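Uncharacterized protein (Neisseria meningitidis, PDB 2PLI) is the transporter-associated domain of a CorC-family protein that probably takes part in magnesium and cobalt transport, and binds zinc ions in the crystal. Local coordinates at residues 70-75 with 85-90. Numbering follows the deposited sequence. Where two conformers were deposited one is given.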
ATOM      1  N   LEU A  70      10.040  16.997  -3.678  1.00  8.91           N
ATOM      2  CA  LEU A  70       9.508  16.776  -2.337  1.00  8.71           C
ATOM      3  C   LEU A  70      10.504  17.246  -1.278  1.00  8.00           C
ATOM      4  O   LEU A  70      11.710  17.005  -1.404  1.00  8.85           O
ATOM      5  CB  LEU A  70       9.206  15.301  -2.081  1.00  8.45           C
ATOM      6  CG  LEU A  70       8.105  14.637  -2.895  1.00  9.93           C
ATOM      7  CD1 LEU A  70       7.949  13.173  -2.461  1.00  9.60           C
ATOM      8  CD2 LEU A  70       6.788  15.396  -2.801  1.00 11.60           C
ATOM      9  N   GLN A  71       9.989  17.875  -0.229  1.00  7.58           N
ATOM     10  CA  GLN A  71      10.787  18.247   0.947  1.00  7.60           C
ATOM     11  C   GLN A  71      10.434  17.278   2.056  1.00  6.58           C
ATOM     12  O   GLN A  71       9.231  17.066   2.357  1.00  7.97           O
ATOM     13  CB  GLN A  71      10.441  19.654   1.409  1.00  7.44           C
ATOM     14  CG  GLN A  71      11.211  20.028   2.675  1.00 10.62           C
ATOM     15  CD  GLN A  71      10.767  21.336   3.245  1.00 11.22           C
ATOM     16  OE1 GLN A  71      11.192  22.401   2.779  1.00 16.31           O
ATOM     17  NE2 GLN A  71       9.898  21.288   4.252  1.00 16.30           N
ATOM     18  N   PHE A  72      11.448  16.679   2.651  1.00  5.21           N
ATOM     19  CA  PHE A  72      11.264  15.753   3.758  1.00  5.48           C
ATOM     20  C   PHE A  72      11.875  16.390   4.973  1.00  5.53           C
ATOM     21  O   PHE A  72      13.050  16.766   4.919  1.00  7.52           O
ATOM     22  CB  PHE A  72      11.984  14.446   3.503  1.00  6.89           C
ATOM     23  CG  PHE A  72      11.437  13.682   2.369  1.00  4.39           C
ATOM     24  CD1 PHE A  72      10.351  12.862   2.525  1.00  5.20           C
ATOM     25  CD2 PHE A  72      11.958  13.861   1.098  1.00  5.16           C
ATOM     26  CE1 PHE A  72       9.801  12.182   1.441  1.00  7.08           C
ATOM     27  CE2 PHE A  72      11.458  13.181   0.014  1.00  5.74           C
ATOM     28  CZ  PHE A  72      10.358  12.343   0.162  1.00  6.42           C
ATOM     29  N   THR A  73      11.116  16.478   6.048  1.00  4.45           N
ATOM     30  CA  THR A  73      11.645  16.950   7.315  1.00  3.74           C
ATOM     31  C   THR A  73      11.620  15.804   8.285  1.00  3.28           C
ATOM     32  O   THR A  73      10.650  15.090   8.388  1.00  3.18           O
ATOM     33  CB  THR A  73      10.829  18.147   7.887  1.00  3.85           C
ATOM     34  OG1 THR A  73      10.755  19.185   6.904  1.00  4.31           O
ATOM     35  CG2 THR A  73      11.487  18.698   9.151  1.00  4.40           C
ATOM     36  N   VAL A  74      12.673  15.636   9.055  1.00  3.15           N
ATOM     37  CA  VAL A  74      12.696  14.569  10.065  1.00  3.04           C
ATOM     38  C   VAL A  74      11.737  14.842  11.205  1.00  3.54           C
ATOM     39  O   VAL A  74      11.865  15.870  11.866  1.00  3.27           O
ATOM     40  CB  VAL A  74      14.144  14.367  10.596  1.00  2.71           C
ATOM     41  CG1 VAL A  74      14.162  13.288  11.653  1.00  3.98           C
ATOM     42  CG2 VAL A  74      15.112  14.037   9.408  1.00  5.94           C
ATOM     43  N   ALA A  75      10.777  13.940  11.441  1.00  3.66           N
ATOM     44  CA  ALA A  75       9.785  14.059  12.537  1.00  4.31           C
ATOM     45  C   ALA A  75      10.082  13.239  13.791  1.00  6.19           C
ATOM     46  O   ALA A  75       9.727  13.625  14.908  1.00  8.10           O
ATOM     47  CB  ALA A  75       8.419  13.681  12.011  1.00  4.52           C
ATOM     48  N   LEU A  85       9.152  10.744   8.838  1.00  2.00           N
ATOM     49  CA  LEU A  85       9.370  11.963   8.046  1.00  2.00           C
ATOM     50  C   LEU A  85       8.028  12.674   7.840  1.00  2.39           C
ATOM     51  O   LEU A  85       6.987  12.040   7.837  1.00  2.37           O
ATOM     52  CB  LEU A  85       9.918  11.583   6.674  1.00  2.00           C
ATOM     53  CG  LEU A  85      11.268  10.851   6.666  1.00  4.25           C
ATOM     54  CD1 LEU A  85      11.486  10.180   5.372  1.00  7.55           C
ATOM     55  CD2 LEU A  85      12.392  11.873   7.010  1.00  4.27           C
HETATM   56  N   MSE A  86       8.080  13.988   7.665  1.00  2.29           N
HETATM   57  CA  MSE A  86       6.944  14.786   7.168  1.00  3.90           C
HETATM   58  C   MSE A  86       7.340  15.338   5.829  1.00  4.60           C
HETATM   59  O   MSE A  86       8.396  15.987   5.704  1.00  6.16           O
HETATM   60  CB  MSE A  86       6.634  15.926   8.132  1.00  5.55           C
HETATM   61  CG  MSE A  86       5.401  16.729   7.788  1.00  6.44           C
HETATM   62 SE   MSE A  86       3.768  15.676   8.072  0.70 12.29          SE
HETATM   63  CE  MSE A  86       3.414  16.002   9.928  1.00 15.04           C
ATOM     64  N   ALA A  87       6.506  15.095   4.828  1.00  4.65           N
ATOM     65  CA  ALA A  87       6.813  15.519   3.454  1.00  3.33           C
ATOM     66  C   ALA A  87       5.798  16.510   2.957  1.00  3.89           C
ATOM     67  O   ALA A  87       4.600  16.436   3.310  1.00  4.68           O
ATOM     68  CB  ALA A  87       6.836  14.355   2.536  1.00  5.33           C
ATOM     69  N   THR A  88       6.275  17.443   2.123  1.00  4.21           N
ATOM     70  CA  THR A  88       5.395  18.353   1.395  1.00  6.73           C
ATOM     71  C   THR A  88       6.033  18.539   0.033  1.00  7.40           C
ATOM     72  O   THR A  88       7.231  18.272  -0.153  1.00  5.21           O
ATOM     73  CB  THR A  88       5.232  19.695   2.099  1.00  8.73           C
ATOM     74  OG1 THR A  88       6.512  20.288   2.306  1.00 10.41           O
ATOM     75  CG2 THR A  88       4.535  19.517   3.416  1.00 11.44           C
ATOM     76  N   ARG A  89       5.222  18.992  -0.928  0.50  8.86           N
ATOM     77  CA  ARG A  89       5.711  19.307  -2.274  0.50 10.38           C
ATOM     78  C   ARG A  89       6.452  20.648  -2.310  0.50 11.74           C
ATOM     79  O   ARG A  89       5.980  21.648  -1.766  0.50 12.40           O
ATOM     80  CB  ARG A  89       4.539  19.314  -3.277  0.50 10.39           C
ATOM     81  CG  ARG A  89       4.035  17.899  -3.622  0.50 10.94           C
ATOM     82  CD  ARG A  89       3.177  17.840  -4.905  0.50 10.12           C
ATOM     83  NE  ARG A  89       2.788  16.455  -5.269  0.50  9.59           N
ATOM     84  CZ  ARG A  89       3.582  15.529  -5.822  0.50  9.41           C
ATOM     85  NH1 ARG A  89       4.855  15.775  -6.076  0.50 11.35           N
ATOM     86  NH2 ARG A  89       3.102  14.321  -6.129  0.50  8.69           N
ATOM     87  N   VAL A  90       7.608  20.664  -2.965  0.50 13.06           N
ATOM     88  CA  VAL A  90       8.424  21.874  -3.082  0.50 14.55           C
ATOM     89  C   VAL A  90       7.602  22.938  -3.787  0.50 16.05           C
ATOM     90  O   VAL A  90       6.831  22.614  -4.684  0.50 16.51           O
ATOM     91  CB  VAL A  90       9.700  21.612  -3.915  0.50 14.41           C
ATOM     92  CG1 VAL A  90       9.323  21.317  -5.373  0.50 14.79           C
ATOM     93  CG2 VAL A  90      10.672  22.804  -3.838  0.50 13.53           C
TER
HETATM   94  O   HOH W   1       8.586  18.848   5.097  1.00 13.49           O
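Residues 70-75 and 85-89 belong to the antiparallel hairpin of strands 70-77 and 82-89 in the middle of the domain's sheet, and four backbone bonds tie them at two hydrogen-bonded pairs, Gln71 with Thr88 and Thr73 with Met86. The straightest are nearly linear: Gln71 N reaches Thr88 O at 2.8 Å, almost along the C=O axis, and Met86 N reaches Thr73 O at 2.9 Å.

Gln71 is worth following outward. Its CB lies 3.8 Å from Thr88 O; CG stands anti to the backbone N (chi1 177°) and the chain runs on extended, alongside Thr88, so that the amide ends over the face carrying Gln71, Thr73, Met86 and Thr88. There NE2 lies 4.0 Å from Thr88 OG1 and donates to a water at 2.9 Å, while OE1 takes a weak hydrogen bond from Lys64 NZ on strand 64-67. The same water hydrogen-bonds with Thr73 OG1 and donates to Met86 O, 2.9 Å away, a carbonyl already engaged by Thr73 N.

On the other face, Phe72 carries the apolar contact. Its ring atom CD1 comes within 3.8 Å of Ala87 CB and 4.1 Å of Leu85 CD1, the leucine crossing it obliquely.

The hairpin is thus two-sided: Phe72 and Leu85 pack against Ile47 of helix 47-55, while on the partly exposed face one water links side-chain polar groups to a backbone carbonyl that accepts twice.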